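Local coordinates for HepC.19480.a.B1 (Helicobacter pylori, PDB 6MTZ), which is of unknown function but probably belongs to the DHH/DHHA1 phosphoesterase family, many of whose members hydrolyse phosphoester bonds, at residues Q36-E45 with R186-R194; K264-I275 with D288-A297. One frame throughout, in Å; residues are numbered along the deposited sequence.

Contact 1: residues Q36-E45 with R186-R194; sequences QCYNANYGRE and RFMFDDENR
Arg194 reaches from helix 190-203 to Asn39 at the end of strand 35-39. It grips the amide side-on. Arg194 NH2 donates to Asn39 OD1 at 2.6 Å, and Arg194 NE donates to the same oxygen at 2.7 Å. The amide and guanidinium planes lie only 16° apart, and OD1 sits at the guanidinium edge. Cys37 O lies over one guanidinium face without bonding to it. Cys37 CB packs against Arg194 NE at 3.5 Å.

Two aspartates of the same helix form a salt-bridge network with Arg194. Asp190 OD2 accepts from Arg194 NH2 at 2.9 Å, and Asp191 OD1 accepts from Arg194 NH1 at 3.0 Å. Together these bonds fix the rotation of the guanidinium. A water bridges Asp190 OD1 and Asn39 N.

Arg186 bends at chi3 (65°) and meets Glu45 end-on. Arg186 NH2 donates to the syn lone pair of Glu45 OE1 at 2.9 Å, nearly straight at 170°. The planes are twisted, and the bond from Arg186 NH1 to Glu45 OE2, 2.7 Å, is more bent. Asn41 N reaches OE1 from above the carboxylate plane, while OE2 also pairs with Arg49.

His16 O and Gln25 OE1 hold Asn39 ND2. The first turn of the helix, 190-194, runs nearly perpendicular to strand residues 36-39. Strand 35-39 is an outermost strand of the parallel sheet of the probable DHH domain and pairs with strand 10-15; the two arginines tie this edge to the helix.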
loop_
_atom_site.group_PDB
_atom_site.type_symbol
_atom_site.label_atom_id
_atom_site.label_comp_id
_atom_site.label_asym_id
_atom_site.label_seq_id
_atom_site.Cartn_x
_atom_site.Cartn_y
_atom_site.Cartn_z
ATOM N N GLN A 36 11.990 -3.789 -6.076
ATOM C CA GLN A 36 11.245 -2.788 -5.324
ATOM C C GLN A 36 9.806 -2.781 -5.824
ATOM O O GLN A 36 9.565 -2.699 -7.035
ATOM C CB GLN A 36 11.874 -1.398 -5.484
ATOM C CG GLN A 36 11.060 -0.263 -4.851
ATOM C CD GLN A 36 10.950 -0.395 -3.343
ATOM O OE1 GLN A 36 11.943 -0.264 -2.628
ATOM N NE2 GLN A 36 9.739 -0.666 -2.853
ATOM N N CYS A 37 8.852 -2.867 -4.899
ATOM C CA CYS A 37 7.447 -2.956 -5.253
ATOM C C CYS A 37 6.729 -1.630 -5.019
ATOM O O CYS A 37 7.131 -0.807 -4.195
ATOM C CB CYS A 37 6.751 -4.058 -4.457
ATOM S SG CYS A 37 7.244 -5.716 -4.884
ATOM N N TYR A 38 5.633 -1.454 -5.752
ATOM C CA TYR A 38 4.808 -0.257 -5.712
ATOM C C TYR A 38 3.369 -0.687 -5.921
ATOM O O TYR A 38 3.100 -1.663 -6.630
ATOM C CB TYR A 38 5.192 0.746 -6.815
ATOM C CG TYR A 38 6.646 1.167 -6.847
ATOM C CD1 TYR A 38 7.614 0.341 -7.406
ATOM C CD2 TYR A 38 7.049 2.407 -6.352
ATOM C CE1 TYR A 38 8.937 0.719 -7.452
ATOM C CE2 TYR A 38 8.379 2.795 -6.401
ATOM C CZ TYR A 38 9.316 1.938 -6.957
ATOM O OH TYR A 38 10.645 2.286 -7.027
ATOM N N ASN A 39 2.437 0.054 -5.328
ATOM C CA ASN A 39 1.031 -0.279 -5.484
ATOM C C ASN A 39 0.224 0.976 -5.750
ATOM O O ASN A 39 0.578 2.073 -5.312
ATOM C CB ASN A 39 0.483 -1.018 -4.264
ATOM C CG ASN A 39 1.208 -2.339 -4.024
ATOM O OD1 ASN A 39 2.325 -2.361 -3.494
ATOM N ND2 ASN A 39 0.587 -3.437 -4.424
ATOM N N ALA A 40 -0.877 0.788 -6.471
ATOM C CA ALA A 40 -1.743 1.883 -6.864
ATOM C C ALA A 40 -3.164 1.359 -6.936
ATOM O O ALA A 40 -3.390 0.213 -7.328
ATOM C CB ALA A 40 -1.301 2.476 -8.213
ATOM N N ASN A 41 -4.115 2.187 -6.526
ATOM C CA ASN A 41 -5.511 1.815 -6.678
ATOM C C ASN A 41 -6.039 2.423 -7.972
ATOM O O ASN A 41 -6.103 1.740 -8.997
ATOM C CB ASN A 41 -6.331 2.273 -5.471
ATOM C CG ASN A 41 -7.758 1.788 -5.526
ATOM O OD1 ASN A 41 -8.109 0.959 -6.361
ATOM N ND2 ASN A 41 -8.593 2.301 -4.634
ATOM N N TYR A 42 -6.374 3.712 -7.935
ATOM C CA TYR A 42 -6.977 4.433 -9.051
ATOM C C TYR A 42 -5.929 5.100 -9.942
ATOM O O TYR A 42 -4.723 5.014 -9.710
ATOM C CB TYR A 42 -7.953 5.485 -8.532
ATOM C CG TYR A 42 -9.076 4.887 -7.746
ATOM C CD1 TYR A 42 -9.924 3.956 -8.324
ATOM C CD2 TYR A 42 -9.295 5.248 -6.424
ATOM C CE1 TYR A 42 -10.964 3.393 -7.608
ATOM C CE2 TYR A 42 -10.338 4.691 -5.699
ATOM C CZ TYR A 42 -11.166 3.762 -6.298
ATOM O OH TYR A 42 -12.200 3.197 -5.590
ATOM N N GLY A 43 -6.406 5.835 -10.948
ATOM C CA GLY A 43 -5.532 6.262 -12.027
ATOM C C GLY A 43 -4.493 7.294 -11.624
ATOM O O GLY A 43 -3.348 7.235 -12.078
ATOM N N ARG A 44 -4.878 8.284 -10.812
ATOM C CA ARG A 44 -3.885 9.273 -10.406
ATOM C C ARG A 44 -2.718 8.595 -9.694
ATOM O O ARG A 44 -1.550 8.875 -9.992
ATOM C CB ARG A 44 -4.524 10.359 -9.523
ATOM N N GLU A 45 -3.012 7.657 -8.790
ATOM C CA GLU A 45 -1.939 6.940 -8.111
ATOM C C GLU A 45 -1.085 6.156 -9.109
ATOM O O GLU A 45 0.143 6.107 -8.974
ATOM C CB GLU A 45 -2.514 6.017 -7.023
ATOM C CG GLU A 45 -1.454 5.459 -6.053
ATOM C CD GLU A 45 -2.032 4.752 -4.808
ATOM O OE1 GLU A 45 -3.210 4.331 -4.821
ATOM O OE2 GLU A 45 -1.289 4.599 -3.808
ATOM N N ARG A 186 -1.733 2.520 4.484
ATOM C CA ARG A 186 -0.941 2.245 3.289
ATOM C C ARG A 186 -0.135 3.462 2.862
ATOM O O ARG A 186 1.027 3.327 2.450
ATOM C CB ARG A 186 -1.838 1.773 2.142
ATOM C CG ARG A 186 -1.052 1.341 0.894
ATOM C CD ARG A 186 -1.938 0.618 -0.162
ATOM N NE ARG A 186 -2.972 1.469 -0.763
ATOM C CZ ARG A 186 -2.806 2.208 -1.865
ATOM N NH1 ARG A 186 -1.643 2.209 -2.509
ATOM N NH2 ARG A 186 -3.808 2.939 -2.337
ATOM N N PHE A 187 -0.723 4.660 2.963
ATOM C CA PHE A 187 -0.007 5.860 2.543
ATOM C C PHE A 187 1.212 6.103 3.421
ATOM O O PHE A 187 2.308 6.377 2.919
ATOM C CB PHE A 187 -0.909 7.096 2.588
ATOM C CG PHE A 187 -0.201 8.352 2.133
ATOM C CD1 PHE A 187 0.523 9.128 3.020
ATOM C CD2 PHE A 187 -0.198 8.706 0.796
ATOM C CE1 PHE A 187 1.214 10.258 2.582
ATOM C CE2 PHE A 187 0.478 9.828 0.360
ATOM C CZ PHE A 187 1.186 10.605 1.251
ATOM N N MET A 188 1.034 6.036 4.740
ATOM C CA MET A 188 2.130 6.389 5.631
ATOM C C MET A 188 3.186 5.291 5.706
ATOM O O MET A 188 4.365 5.600 5.898
ATOM C CB MET A 188 1.591 6.706 7.030
ATOM C CG MET A 188 0.682 7.955 7.091
ATOM S SD MET A 188 1.497 9.494 6.637
ATOM C CE MET A 188 2.609 9.765 8.034
ATOM N N PHE A 189 2.794 4.023 5.550
ATOM C CA PHE A 189 3.679 2.877 5.792
ATOM C C PHE A 189 3.633 1.914 4.607
ATOM O O PHE A 189 3.286 0.745 4.741
ATOM C CB PHE A 189 3.288 2.160 7.075
ATOM C CG PHE A 189 2.900 3.097 8.187
ATOM C CD1 PHE A 189 3.816 3.999 8.689
ATOM C CD2 PHE A 189 1.620 3.065 8.730
ATOM C CE1 PHE A 189 3.465 4.865 9.733
ATOM C CE2 PHE A 189 1.260 3.918 9.760
ATOM C CZ PHE A 189 2.187 4.824 10.267
ATOM N N ASP A 190 4.036 2.410 3.435
ATOM C CA ASP A 190 3.823 1.664 2.200
ATOM C C ASP A 190 4.479 0.286 2.253
ATOM O O ASP A 190 3.832 -0.735 1.986
ATOM C CB ASP A 190 4.360 2.463 1.017
ATOM C CG ASP A 190 4.171 1.737 -0.283
ATOM O OD1 ASP A 190 3.016 1.640 -0.749
ATOM O OD2 ASP A 190 5.178 1.241 -0.822
ATOM N N ASP A 191 5.753 0.230 2.635
ATOM C CA ASP A 191 6.450 -1.053 2.636
ATOM C C ASP A 191 5.972 -1.955 3.763
ATOM O O ASP A 191 5.859 -3.171 3.581
ATOM C CB ASP A 191 7.958 -0.839 2.742
ATOM C CG ASP A 191 8.539 -0.217 1.505
ATOM O OD1 ASP A 191 7.898 -0.314 0.429
ATOM O OD2 ASP A 191 9.629 0.379 1.612
ATOM N N GLU A 192 5.724 -1.388 4.946
ATOM C CA GLU A 192 5.306 -2.228 6.065
ATOM C C GLU A 192 3.893 -2.737 5.852
ATOM O O GLU A 192 3.554 -3.842 6.295
ATOM C CB GLU A 192 5.411 -1.464 7.384
ATOM C CG GLU A 192 6.848 -1.086 7.779
ATOM C CD GLU A 192 7.331 0.201 7.117
ATOM O OE1 GLU A 192 6.575 0.763 6.297
ATOM O OE2 GLU A 192 8.463 0.651 7.422
ATOM N N ASN A 193 3.069 -1.955 5.151
ATOM C CA ASN A 193 1.743 -2.425 4.779
ATOM C C ASN A 193 1.842 -3.609 3.825
ATOM O O ASN A 193 1.146 -4.614 3.996
ATOM C CB ASN A 193 0.956 -1.269 4.161
ATOM C CG ASN A 193 -0.376 -1.702 3.590
ATOM O OD1 ASN A 193 -0.473 -2.061 2.423
ATOM N ND2 ASN A 193 -1.420 -1.636 4.407
ATOM N N ARG A 194 2.736 -3.522 2.837
ATOM C CA ARG A 194 2.871 -4.602 1.866
ATOM C C ARG A 194 3.451 -5.852 2.511
ATOM O O ARG A 194 2.958 -6.959 2.273
ATOM C CB ARG A 194 3.741 -4.151 0.698
ATOM C CG ARG A 194 3.984 -5.223 -0.370
ATOM C CD ARG A 194 4.866 -4.677 -1.530
ATOM N NE ARG A 194 4.365 -3.409 -2.049
ATOM C CZ ARG A 194 4.851 -2.203 -1.753
ATOM N NH1 ARG A 194 5.887 -2.064 -0.921
ATOM N NH2 ARG A 194 4.288 -1.126 -2.294
HETATM O O HOH W 1 3.717 2.221 -3.490
#

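Contact 2: residues K264-I275 with D288-A297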
loop_
_atom_site.group_PDB
_atom_site.type_symbol
_atom_site.label_atom_id
_atom_site.label_comp_id
_atom_site.label_asym_id
_atom_site.label_seq_id
_atom_site.Cartn_x
_atom_site.Cartn_y
_atom_site.Cartn_z
ATOM N N LYS A 264 3.723 25.953 19.390
ATOM C CA LYS A 264 3.490 24.530 19.594
ATOM C C LYS A 264 4.014 23.709 18.415
ATOM O O LYS A 264 4.000 24.156 17.262
ATOM C CB LYS A 264 1.997 24.245 19.806
ATOM C CG LYS A 264 1.319 25.175 20.814
ATOM C CD LYS A 264 1.817 24.927 22.223
ATOM C CE LYS A 264 1.119 25.827 23.232
ATOM N NZ LYS A 264 1.474 25.427 24.629
ATOM N N LYS A 265 4.476 22.498 18.712
ATOM C CA LYS A 265 4.953 21.568 17.688
ATOM C C LYS A 265 3.941 20.450 17.503
ATOM O O LYS A 265 3.482 19.852 18.482
ATOM C CB LYS A 265 6.324 20.976 18.046
ATOM C CG LYS A 265 6.843 19.984 16.997
ATOM C CD LYS A 265 8.318 19.593 17.189
ATOM C CE LYS A 265 8.499 18.514 18.256
ATOM N NZ LYS A 265 9.913 18.037 18.355
ATOM N N GLY A 266 3.611 20.152 16.249
ATOM C CA GLY A 266 2.703 19.070 15.943
ATOM C C GLY A 266 3.305 18.099 14.957
ATOM O O GLY A 266 4.311 18.372 14.297
ATOM N N PHE A 267 2.660 16.936 14.847
ATOM C CA PHE A 267 3.048 15.875 13.931
ATOM C C PHE A 267 1.908 15.686 12.943
ATOM O O PHE A 267 0.758 15.485 13.354
ATOM C CB PHE A 267 3.339 14.576 14.693
ATOM C CG PHE A 267 3.809 13.429 13.822
ATOM C CD1 PHE A 267 2.938 12.779 12.953
ATOM C CD2 PHE A 267 5.111 12.962 13.916
ATOM C CE1 PHE A 267 3.365 11.727 12.179
ATOM C CE2 PHE A 267 5.544 11.897 13.143
ATOM C CZ PHE A 267 4.666 11.278 12.275
ATOM N N LEU A 268 2.230 15.733 11.653
ATOM C CA LEU A 268 1.240 15.697 10.581
ATOM C C LEU A 268 1.297 14.356 9.862
ATOM O O LEU A 268 2.341 13.987 9.306
ATOM C CB LEU A 268 1.475 16.839 9.592
ATOM C CG LEU A 268 0.726 16.648 8.277
ATOM C CD1 LEU A 268 -0.742 16.889 8.483
ATOM C CD2 LEU A 268 1.281 17.588 7.226
ATOM N N SER A 269 0.180 13.639 9.863
ATOM C CA SER A 269 0.019 12.426 9.076
ATOM C C SER A 269 -1.054 12.664 8.016
ATOM O O SER A 269 -1.706 13.712 7.994
ATOM C CB SER A 269 -0.337 11.240 9.972
ATOM O OG SER A 269 -1.665 11.348 10.448
ATOM N N TYR A 270 -1.262 11.664 7.151
ATOM C CA TYR A 270 -2.157 11.806 6.003
ATOM C C TYR A 270 -2.913 10.517 5.752
ATOM O O TYR A 270 -2.294 9.455 5.657
ATOM C CB TYR A 270 -1.379 12.173 4.746
ATOM C CG TYR A 270 -2.212 12.383 3.502
ATOM C CD1 TYR A 270 -3.038 13.494 3.381
ATOM C CD2 TYR A 270 -2.119 11.509 2.417
ATOM C CE1 TYR A 270 -3.777 13.725 2.240
ATOM C CE2 TYR A 270 -2.863 11.731 1.250
ATOM C CZ TYR A 270 -3.691 12.839 1.172
ATOM O OH TYR A 270 -4.431 13.081 0.030
ATOM N N SER A 271 -4.239 10.623 5.637
ATOM C CA SER A 271 -5.191 9.535 5.375
ATOM C C SER A 271 -5.359 8.562 6.538
ATOM O O SER A 271 -5.976 7.502 6.359
ATOM C CB SER A 271 -4.830 8.739 4.112
ATOM O OG SER A 271 -3.769 7.817 4.361
ATOM N N MET A 272 -4.877 8.882 7.738
ATOM C CA MET A 272 -4.936 7.861 8.791
ATOM C C MET A 272 -6.330 7.679 9.381
ATOM O O MET A 272 -6.609 6.613 9.944
ATOM C CB MET A 272 -3.922 8.181 9.877
ATOM C CG MET A 272 -2.510 8.146 9.305
ATOM S SD MET A 272 -1.220 7.802 10.502
ATOM C CE MET A 272 -1.579 6.089 10.920
ATOM N N GLY A 273 -7.204 8.675 9.277
ATOM C CA GLY A 273 -8.627 8.472 9.565
ATOM C C GLY A 273 -8.972 8.761 11.024
ATOM O O GLY A 273 -8.921 9.915 11.458
ATOM N N GLY A 274 -9.355 7.718 11.762
ATOM C CA GLY A 274 -9.687 7.855 13.171
ATOM C C GLY A 274 -8.442 7.812 14.030
ATOM O O GLY A 274 -7.773 6.778 14.108
ATOM N N ILE A 275 -8.119 8.921 14.691
ATOM C CA ILE A 275 -6.780 9.112 15.224
ATOM C C ILE A 275 -6.760 9.205 16.747
ATOM O O ILE A 275 -5.709 9.493 17.326
ATOM C CB ILE A 275 -6.119 10.354 14.598
ATOM C CG1 ILE A 275 -6.828 11.619 15.074
ATOM C CG2 ILE A 275 -6.158 10.278 13.060
ATOM C CD1 ILE A 275 -5.993 12.847 14.892
ATOM N N ASP A 288 7.490 15.610 23.513
ATOM C CA ASP A 288 7.971 16.860 22.935
ATOM C C ASP A 288 6.999 17.444 21.920
ATOM O O ASP A 288 7.143 18.612 21.549
ATOM C CB ASP A 288 9.362 16.659 22.307
ATOM C CG ASP A 288 9.439 15.452 21.371
ATOM O OD1 ASP A 288 9.376 15.669 20.145
ATOM O OD2 ASP A 288 9.589 14.299 21.846
ATOM N N PHE A 289 6.012 16.678 21.478
ATOM C CA PHE A 289 4.983 17.183 20.581
ATOM C C PHE A 289 3.782 17.671 21.381
ATOM O O PHE A 289 3.410 17.074 22.397
ATOM C CB PHE A 289 4.562 16.103 19.584
ATOM C CG PHE A 289 5.562 15.882 18.480
ATOM C CD1 PHE A 289 6.644 15.037 18.667
ATOM C CD2 PHE A 289 5.431 16.542 17.262
ATOM C CE1 PHE A 289 7.569 14.839 17.656
ATOM C CE2 PHE A 289 6.345 16.348 16.251
ATOM C CZ PHE A 289 7.414 15.494 16.444
ATOM N N ASP A 290 3.197 18.774 20.923
ATOM C CA ASP A 290 2.031 19.379 21.553
ATOM C C ASP A 290 0.712 18.969 20.928
ATOM O O ASP A 290 -0.309 18.967 21.624
ATOM C CB ASP A 290 2.140 20.895 21.490
ATOM C CG ASP A 290 3.411 21.380 22.101
ATOM O OD1 ASP A 290 3.595 21.122 23.309
ATOM O OD2 ASP A 290 4.239 21.958 21.370
ATOM N N PHE A 291 0.687 18.652 19.634
ATOM C CA PHE A 291 -0.560 18.219 19.031
ATOM C C PHE A 291 -0.269 17.257 17.901
ATOM O O PHE A 291 0.866 17.105 17.443
ATOM C CB PHE A 291 -1.402 19.403 18.542
ATOM C CG PHE A 291 -0.767 20.195 17.442
ATOM C CD1 PHE A 291 0.204 21.149 17.726
ATOM C CD2 PHE A 291 -1.158 20.002 16.120
ATOM C CE1 PHE A 291 0.789 21.902 16.709
ATOM C CE2 PHE A 291 -0.580 20.738 15.086
ATOM C CZ PHE A 291 0.397 21.692 15.378
ATOM N N TYR A 292 -1.328 16.596 17.470
ATOM C CA TYR A 292 -1.293 15.670 16.361
ATOM C C TYR A 292 -2.331 16.147 15.363
ATOM O O TYR A 292 -3.414 16.591 15.757
ATOM C CB TYR A 292 -1.579 14.233 16.842
ATOM C CG TYR A 292 -1.334 13.175 15.797
ATOM C CD1 TYR A 292 -2.254 12.951 14.787
ATOM C CD2 TYR A 292 -0.179 12.402 15.816
ATOM C CE1 TYR A 292 -2.034 11.994 13.819
ATOM C CE2 TYR A 292 0.053 11.446 14.851
ATOM C CZ TYR A 292 -0.885 11.246 13.854
ATOM O OH TYR A 292 -0.681 10.304 12.881
ATOM N N ILE A 293 -1.991 16.100 14.077
ATOM C CA ILE A 293 -2.906 16.562 13.044
ATOM C C ILE A 293 -2.858 15.577 11.882
ATOM O O ILE A 293 -1.777 15.208 11.413
ATOM C CB ILE A 293 -2.577 18.002 12.600
ATOM C CG1 ILE A 293 -3.504 18.457 11.471
ATOM C CG2 ILE A 293 -1.097 18.149 12.202
ATOM C CD1 ILE A 293 -3.371 19.936 11.138
ATOM N N ASP A 294 -4.030 15.107 11.461
ATOM C CA ASP A 294 -4.181 14.245 10.297
ATOM C C ASP A 294 -5.104 14.927 9.296
ATOM O O ASP A 294 -6.124 15.514 9.675
ATOM C CB ASP A 294 -4.744 12.870 10.689
ATOM C CG ASP A 294 -4.824 11.909 9.520
ATOM O OD1 ASP A 294 -3.774 11.367 9.099
ATOM O OD2 ASP A 294 -5.946 11.686 9.028
ATOM N N VAL A 295 -4.727 14.866 8.022
ATOM C CA VAL A 295 -5.526 15.391 6.920
ATOM C C VAL A 295 -5.834 14.244 5.969
ATOM O O VAL A 295 -5.017 13.335 5.789
ATOM C CB VAL A 295 -4.788 16.527 6.176
ATOM C CG1 VAL A 295 -5.735 17.256 5.232
ATOM C CG2 VAL A 295 -4.160 17.486 7.175
ATOM N N ASN A 296 -7.016 14.276 5.356
ATOM C CA ASN A 296 -7.327 13.306 4.311
ATOM C C ASN A 296 -7.384 14.012 2.954
ATOM O O ASN A 296 -7.164 15.218 2.847
ATOM C CB ASN A 296 -8.619 12.534 4.628
ATOM C CG ASN A 296 -9.881 13.405 4.593
ATOM O OD1 ASN A 296 -9.880 14.521 4.070
ATOM N ND2 ASN A 296 -10.980 12.869 5.150
ATOM N N ALA A 297 -7.678 13.234 1.908
ATOM C CA ALA A 297 -7.611 13.726 0.538
ATOM C C ALA A 297 -8.677 14.765 0.230
ATOM O O ALA A 297 -8.544 15.489 -0.758
ATOM C CB ALA A 297 -7.742 12.558 -0.445
HETATM O O HOH W 2 -7.649 10.665 7.405
#
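Ser269 and Asp294 are paired on adjacent parallel strands, their side chains on the same face, and start a polar chain. Ser269 OG donates to the anti lone pair of Asp294 OD1 at 2.5 Å. Tyr292 OH in turn donates to Ser269 OG at 2.8 Å. With chi1 at -176°, CG trans to the main-chain nitrogen, the Asp294 carboxylate is carried to the turn after strand 264-270. There Met272 N donates to Asp294 OD1 at 3.0 Å, and Gly273 N reaches OD2 from above the carboxylate plane. A water also donates to OD2. This buried aspartate thus fixes the turn, where the backbone angles of Gly273 suit glycine.

Phe267 and Tyr292 lie beside this chain on the same face. Their rings are nearly parallel, 14° apart, but slid past each other. The edge of Phe267 meets the face of Phe289. Lys265 CE sits over the centre of the Phe289 ring, 3.5 Å from its centroid. Lys265 NZ makes a cation-pi contact there and a salt bridge to Asp288 OD1 at 3.0 Å.

On the other face, the Phe291 ring lies over Gly266 CA, 3.5 Å from ring centroid to CA, a CH-pi contact. Leu268 CD1 packs on Val295 CG2 at 3.7 Å.

Backbone bonds of Lys265, Phe267, Ser269 and Ser271 to residues 290-295 hold the strands in parallel register. Asp290 OD2 also takes Lys265 N at 2.7 Å. The strands form a beta-alpha-beta unit with helix 276-285, whose Phe282 and Leu278 pack on the aromatic face. Strands 258-261 and 300-305 flank the pair in the mixed sheet.

How the contacts relate
Contact 1 lies near the centre of the chain, contact 2 about 20 Å from it, centre to centre. Both are only partly buried. They share no helix or strand. Contact 1 joins an edge strand of the parallel sheet to a helix distant in sequence, and arginines, carboxylates and an amide do the work. Contact 2 pairs neighbouring strands inside the mixed sheet, through backbone bonds, aromatic rings and one buried aspartate, and buries about three times as much surface. The two meet where Phe187 packs edge-to-face on Tyr270 and touches Ser271. The two sheets are consistent with the DHH and DHHA1 domains of the family.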